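Local structure of probable sugar kinase (Clostridium perfringens, 3KZH) at the interface of chains A and B. The protein is a putative sugar kinase of the pfkB carbohydrate kinase family, which probably transfers phosphate from a nucleotide to a sugar. Sequence-based numbering; all coordinates share one arbitrary frame. Chains: chain A/B, Probable sugar kinase.

Contact 1: the interface of chains A and B. Residues chain A 27, 29-32, 111; chain B 109-111.
A:Tyr30 and B:Val110 meet in a two-fold symmetric interface between identical chains, where a loop of one copy clasps the residues leading into a strand of the other and helps to join the deposited dimer. The backbone N of A:Tyr30 donates to the carbonyl O of B:Val110 at 2.8 Å in a nearly straight bond (176° at H), although the donor stands well above the carbonyl plane. Beside this bond the two side chains run alongside each other, pointing the same way, and CE1 on the A:Tyr30 ring touches the CG1 methyl of B:Val110 at 3.6 Å. The selenomethionine B:Met109 bends at chi2 (90°), which brings its selenium and terminal methyl back against the loop; CE lies 3.6 Å from the carbonyl O of A:Tyr30 and reaches on towards A:Asn31 and A:Ser32. In a second polar link, OG of B:Ser111 hydrogen bonds to the phenol OH of A:Tyr27 at 2.8 Å, approaching from the CE1 side and tilted out of the ring plane; its direction is undecided. Beyond it, the CB atoms of A:Ser111 and B:Ser111 approach to 3.6 Å. The A residues come mainly from the loop between strands 16-23 and 32-42; B:Met109 and B:Val110 lead into strand 111-115, which starts at B:Ser111.

Contact 2: the interface of chains A and B. Residues chain A 27, 100, 102, 110-113; chain B 21, 27, 102, 111.
B:Ile102 packs over A:Ser111 and its strand neighbours, forming the dense part of this homodimer contact. Its CG2 and CD1 branches abut the A:Ser111 hydroxyl from the same side, with CG2 3.4 Å from OG, while CD1 runs on to the backbone of A:Ala112, 3.8 Å from its CA. The same hydroxyl is held from another direction by B:Tyr27, whose phenol OH makes a hydrogen bond of 2.6 Å to A:Ser111 OG. The chi1 of -166° sets OG anti to the backbone N of A:Ser111, where it meets both the phenol and the isoleucine, so a polar atom within an apolar patch has a partner from the other chain. A:Ile102 and B:Ile102 pass each other in opposite directions, their CD1 methyls 3.8 Å apart. On its own chain, the ring of A:Tyr27 is backed by A:Val110 CG2, 3.6 Å above the ring centre, which should steady the phenol as it reaches towards B:Ser111. A:Ile113 runs from this packed part, its CG1 3.8 Å from B:Ile102 CG2, to a thinner margin at B:Gly21, where CG1 lies 3.8 Å from CA. There CD2 of A:Leu100 comes to 3.7 Å from the same CA. B:Ile102 buries 64 Å², against 16 Å² for B:Gly21 and 8 Å² for A:Leu100. The site joins strands 98-103 and 109-115 of chain A to strands 16-23, 98-103 and 111-115 of chain B, with the tyrosines reaching in from loops.

Contact 3: the interface of chains A and B. Residues chain A 21-23, 31-33, 35-36, 102; chain B 112-114.
B:Ile113 lies against A:Thr33, A:Ile102 and A:Gly35 where strands of the two chains pair in parallel. Its CB is 4.1 Å from the carbonyl O of A:Thr33. From there CG1, anti to the carbonyl carbon of its own residue (chi1 -69°), turns to A:Ile102 and meets CG2 at 3.8 Å, the two isoleucines passing in opposite directions. The other branch, CG2, rests on A:Gly35, 3.8 Å from CA, where no side chain stands in the way. The tip, CD1, ends by the hydroxyl of A:Ser23, 3.5 Å from OG. Backbone bonds fix the register beneath this side chain. N of A:Thr33 donates to O of B:Ala112 at 2.9 Å, and N of B:Ala114 donates to O of A:Thr33 at 2.9 Å. The run continues with N of A:Gly35 donating to O of B:Ala114 at 3.0 Å. A:Thr33 is thus gripped through both its N and its O, while A:Ser32 OG comes to 3.7 Å from the CB methyl of B:Ala114. Strand 32-42 of chain A is in this way extended by strand 111-115 of chain B, and strands 16-23, 32-42 and 98-103 of chain A form the surface that receives B:Ile113.

Contact 1: the interface of chains A and B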
# COMPACT_ATOMS: atom_id res chain seq x y z
N TYR A 27 13.64 13.47 15.10
CA TYR A 27 14.30 12.41 14.33
C TYR A 27 15.74 12.17 14.79
O TYR A 27 16.47 13.10 15.13
CB TYR A 27 14.25 12.71 12.82
CG TYR A 27 14.93 11.67 11.95
CD1 TYR A 27 14.33 10.42 11.72
CD2 TYR A 27 16.25 11.88 11.46
CE1 TYR A 27 15.01 9.39 11.03
CE2 TYR A 27 16.95 10.85 10.78
CZ TYR A 27 16.32 9.62 10.56
OH TYR A 27 16.99 8.62 9.89
N PRO A 29 18.84 9.03 13.66
CA PRO A 29 19.08 7.87 12.78
C PRO A 29 19.23 6.59 13.61
O PRO A 29 19.42 6.66 14.83
CB PRO A 29 20.40 8.25 12.09
CG PRO A 29 20.41 9.74 12.13
CD PRO A 29 19.92 10.01 13.52
N TYR A 30 19.14 5.42 12.95
CA TYR A 30 19.24 4.08 13.58
C TYR A 30 18.18 3.84 14.68
O TYR A 30 18.19 2.80 15.36
CB TYR A 30 20.67 3.79 14.13
CG TYR A 30 21.82 4.18 13.22
CD1 TYR A 30 22.23 3.34 12.16
CD2 TYR A 30 22.46 5.43 13.36
CE1 TYR A 30 23.26 3.75 11.25
CE2 TYR A 30 23.48 5.85 12.46
CZ TYR A 30 23.86 5.01 11.41
OH TYR A 30 24.81 5.44 10.52
N ASN A 31 17.24 4.78 14.78
CA ASN A 31 16.18 4.78 15.79
C ASN A 31 14.76 4.86 15.20
O ASN A 31 14.51 5.55 14.21
CB ASN A 31 16.46 5.95 16.76
CG ASN A 31 15.36 6.16 17.79
OD1 ASN A 31 15.02 5.25 18.56
ND2 ASN A 31 14.80 7.36 17.82
N SER A 32 13.85 4.12 15.84
CA SER A 32 12.43 4.07 15.48
C SER A 32 11.74 5.35 15.98
O SER A 32 11.59 5.54 17.19
CB SER A 32 11.80 2.81 16.10
OG SER A 32 10.41 2.74 15.84
N SER A 111 16.08 10.46 4.80
CA SER A 111 16.27 9.08 4.33
C SER A 111 15.25 8.73 3.23
O SER A 111 14.11 9.21 3.26
CB SER A 111 16.08 8.12 5.50
OG SER A 111 16.54 6.82 5.22
N MSE B 109 18.87 -1.60 9.84
CA MSE B 109 18.16 -0.33 9.66
C MSE B 109 18.91 0.95 10.05
O MSE B 109 19.63 0.98 11.05
CB MSE B 109 16.74 -0.38 10.27
CG MSE B 109 16.59 0.03 11.72
SE MSE B 109 16.21 1.92 12.01
CE MSE B 109 15.30 1.56 13.69
N VAL B 110 18.71 1.99 9.24
CA VAL B 110 19.33 3.30 9.43
C VAL B 110 18.27 4.40 9.70
O VAL B 110 18.60 5.48 10.20
CB VAL B 110 20.17 3.72 8.18
CG1 VAL B 110 21.13 4.85 8.55
CG2 VAL B 110 20.95 2.55 7.61
N SER B 111 17.01 4.12 9.34
CA SER B 111 15.89 5.05 9.55
C SER B 111 14.58 4.29 9.69
O SER B 111 14.39 3.27 9.02
CB SER B 111 15.79 6.01 8.38
OG SER B 111 14.95 7.11 8.69

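Contact 2: the interface of chains A and B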
# COMPACT_ATOMS: atom_id res chain seq x y z
N TYR A 27 13.64 13.47 15.10
CA TYR A 27 14.30 12.41 14.33
C TYR A 27 15.74 12.17 14.79
O TYR A 27 16.47 13.10 15.13
CB TYR A 27 14.25 12.71 12.82
CG TYR A 27 14.93 11.67 11.95
CD1 TYR A 27 14.33 10.42 11.72
CD2 TYR A 27 16.25 11.88 11.46
CE1 TYR A 27 15.01 9.39 11.03
CE2 TYR A 27 16.95 10.85 10.78
CZ TYR A 27 16.32 9.62 10.56
OH TYR A 27 16.99 8.62 9.89
N LEU A 100 9.93 5.43 -1.33
CA LEU A 100 9.78 5.38 0.12
C LEU A 100 10.68 6.43 0.76
O LEU A 100 11.89 6.35 0.64
CB LEU A 100 10.12 3.97 0.63
CG LEU A 100 10.25 3.64 2.12
CD1 LEU A 100 8.97 3.97 2.89
CD2 LEU A 100 10.58 2.17 2.26
N ILE A 102 11.45 9.04 4.33
CA ILE A 102 11.23 9.40 5.72
C ILE A 102 11.65 10.86 5.92
O ILE A 102 12.77 11.24 5.58
CB ILE A 102 11.97 8.42 6.69
CG1 ILE A 102 11.24 7.07 6.68
CG2 ILE A 102 12.05 8.99 8.12
CD1 ILE A 102 11.96 5.94 7.34
N VAL A 110 15.41 12.96 5.28
CA VAL A 110 16.59 12.51 5.99
C VAL A 110 16.96 11.09 5.58
O VAL A 110 18.02 10.59 5.97
CB VAL A 110 16.38 12.58 7.52
CG1 VAL A 110 16.48 14.00 8.00
CG2 VAL A 110 15.02 11.98 7.90
N SER A 111 16.08 10.46 4.80
CA SER A 111 16.27 9.08 4.33
C SER A 111 15.25 8.73 3.23
O SER A 111 14.11 9.21 3.26
CB SER A 111 16.08 8.12 5.50
OG SER A 111 16.54 6.82 5.22
N ALA A 112 15.67 7.89 2.27
CA ALA A 112 14.83 7.44 1.15
C ALA A 112 15.34 6.26 0.33
O ALA A 112 16.54 6.05 0.20
CB ALA A 112 14.50 8.59 0.20
N ILE A 113 14.38 5.50 -0.22
CA ILE A 113 14.62 4.34 -1.08
C ILE A 113 13.81 4.55 -2.37
O ILE A 113 12.59 4.72 -2.31
CB ILE A 113 14.22 2.98 -0.39
CG1 ILE A 113 15.23 2.60 0.70
CG2 ILE A 113 14.12 1.82 -1.41
CD1 ILE A 113 16.66 2.31 0.23
N GLY B 21 12.48 -0.93 3.00
CA GLY B 21 13.22 -0.45 1.85
C GLY B 21 14.64 -0.97 1.98
O GLY B 21 15.41 -0.46 2.79
N TYR B 27 24.76 3.04 1.17
CA TYR B 27 23.86 3.96 1.85
C TYR B 27 24.44 5.35 2.13
O TYR B 27 25.55 5.49 2.63
CB TYR B 27 23.28 3.34 3.13
CG TYR B 27 22.13 4.15 3.71
CD1 TYR B 27 20.87 4.16 3.08
CD2 TYR B 27 22.35 5.02 4.80
CE1 TYR B 27 19.84 5.03 3.53
CE2 TYR B 27 21.34 5.89 5.25
CZ TYR B 27 20.09 5.89 4.61
OH TYR B 27 19.14 6.76 5.07
N ILE B 102 14.00 1.86 6.54
CA ILE B 102 14.97 1.95 5.46
C ILE B 102 16.26 1.27 5.93
O ILE B 102 16.98 1.79 6.79
CB ILE B 102 15.16 3.44 5.00
CG1 ILE B 102 13.90 3.87 4.23
CG2 ILE B 102 16.41 3.61 4.12
CD1 ILE B 102 13.72 5.33 4.07
N SER B 111 17.01 4.12 9.34
CA SER B 111 15.89 5.05 9.55
C SER B 111 14.58 4.29 9.69
O SER B 111 14.39 3.27 9.02
CB SER B 111 15.79 6.01 8.38
OG SER B 111 14.95 7.11 8.69

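Contact 3: the interface of chains A and B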
# COMPACT_ATOMS: atom_id res chain seq x y z
N GLY A 21 6.86 8.96 5.29
CA GLY A 21 6.79 8.87 6.74
C GLY A 21 7.20 10.20 7.35
O GLY A 21 8.34 10.61 7.22
N PHE A 22 6.24 10.88 7.98
CA PHE A 22 6.47 12.18 8.61
C PHE A 22 6.70 12.00 10.11
O PHE A 22 5.82 11.49 10.80
CB PHE A 22 5.26 13.11 8.41
CG PHE A 22 4.93 13.41 6.97
CD1 PHE A 22 5.41 14.58 6.35
CD2 PHE A 22 4.14 12.52 6.22
CE1 PHE A 22 5.10 14.88 4.99
CE2 PHE A 22 3.82 12.80 4.86
CZ PHE A 22 4.30 13.98 4.25
N SER A 23 7.85 12.45 10.61
CA SER A 23 8.19 12.34 12.04
C SER A 23 7.33 13.24 12.93
O SER A 23 7.18 14.43 12.64
CB SER A 23 9.67 12.66 12.29
OG SER A 23 10.55 11.72 11.71
N ASN A 31 17.24 4.78 14.78
CA ASN A 31 16.18 4.78 15.79
C ASN A 31 14.76 4.86 15.20
O ASN A 31 14.51 5.55 14.21
CB ASN A 31 16.46 5.95 16.76
CG ASN A 31 15.36 6.16 17.79
OD1 ASN A 31 15.02 5.25 18.56
ND2 ASN A 31 14.80 7.36 17.82
N SER A 32 13.85 4.12 15.84
CA SER A 32 12.43 4.07 15.48
C SER A 32 11.74 5.35 15.98
O SER A 32 11.59 5.54 17.19
CB SER A 32 11.80 2.81 16.10
OG SER A 32 10.41 2.74 15.84
N THR A 33 11.38 6.23 15.05
CA THR A 33 10.72 7.50 15.37
C THR A 33 9.20 7.41 15.19
O THR A 33 8.74 6.85 14.20
CB THR A 33 11.24 8.65 14.42
OG1 THR A 33 12.67 8.61 14.34
CG2 THR A 33 10.81 10.02 14.93
N GLY A 35 5.60 8.39 14.01
CA GLY A 35 5.15 9.27 12.96
C GLY A 35 3.87 8.92 12.24
O GLY A 35 3.08 8.10 12.70
N HIS A 36 3.67 9.59 11.11
CA HIS A 36 2.49 9.40 10.28
C HIS A 36 2.87 8.98 8.87
O HIS A 36 3.66 9.65 8.21
CB HIS A 36 1.65 10.69 10.24
CG HIS A 36 0.36 10.56 9.50
ND1 HIS A 36 -0.53 9.53 9.74
CD2 HIS A 36 -0.19 11.31 8.52
CE1 HIS A 36 -1.57 9.65 8.93
NE2 HIS A 36 -1.39 10.72 8.18
N ILE A 102 11.45 9.04 4.33
CA ILE A 102 11.23 9.40 5.72
C ILE A 102 11.65 10.86 5.92
O ILE A 102 12.77 11.24 5.58
CB ILE A 102 11.97 8.42 6.69
CG1 ILE A 102 11.24 7.07 6.68
CG2 ILE A 102 12.05 8.99 8.12
CD1 ILE A 102 11.96 5.94 7.34
N ALA B 112 13.67 4.81 10.52
CA ALA B 112 12.38 4.16 10.77
C ALA B 112 11.26 5.01 11.36
O ALA B 112 11.51 5.90 12.18
CB ALA B 112 12.56 2.89 11.62
N ILE B 113 10.04 4.73 10.91
CA ILE B 113 8.82 5.42 11.35
C ILE B 113 7.79 4.39 11.82
O ILE B 113 7.39 3.51 11.05
CB ILE B 113 8.18 6.31 10.21
CG1 ILE B 113 9.05 7.53 9.87
CG2 ILE B 113 6.74 6.77 10.56
CD1 ILE B 113 9.07 8.67 10.89
N ALA B 114 7.36 4.51 13.07
CA ALA B 114 6.33 3.64 13.64
C ALA B 114 5.07 4.50 13.78
O ALA B 114 5.09 5.52 14.48
CB ALA B 114 6.77 3.08 15.00

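The C-alpha centres of contacts 1 and 2 are about 7 Å apart, those of contacts 1 and 3 about 8 Å, and those of contacts 2 and 3 about 9 Å, so all three belong to one continuous interface. A:Tyr27 and the serines at position 111 connect contacts 1 and 2, A:Asn31 and A:Ser32 connect contacts 1 and 3, and A:Ile102 connects contacts 2 and 3. Two-fold symmetry repeats each with the chains exchanged. Loop clasp, mixed apolar and hydroxyl centre, and intermolecular strand pairing thus adjoin one another, consistent with a dimer, although the structure alone does not show its state in solution.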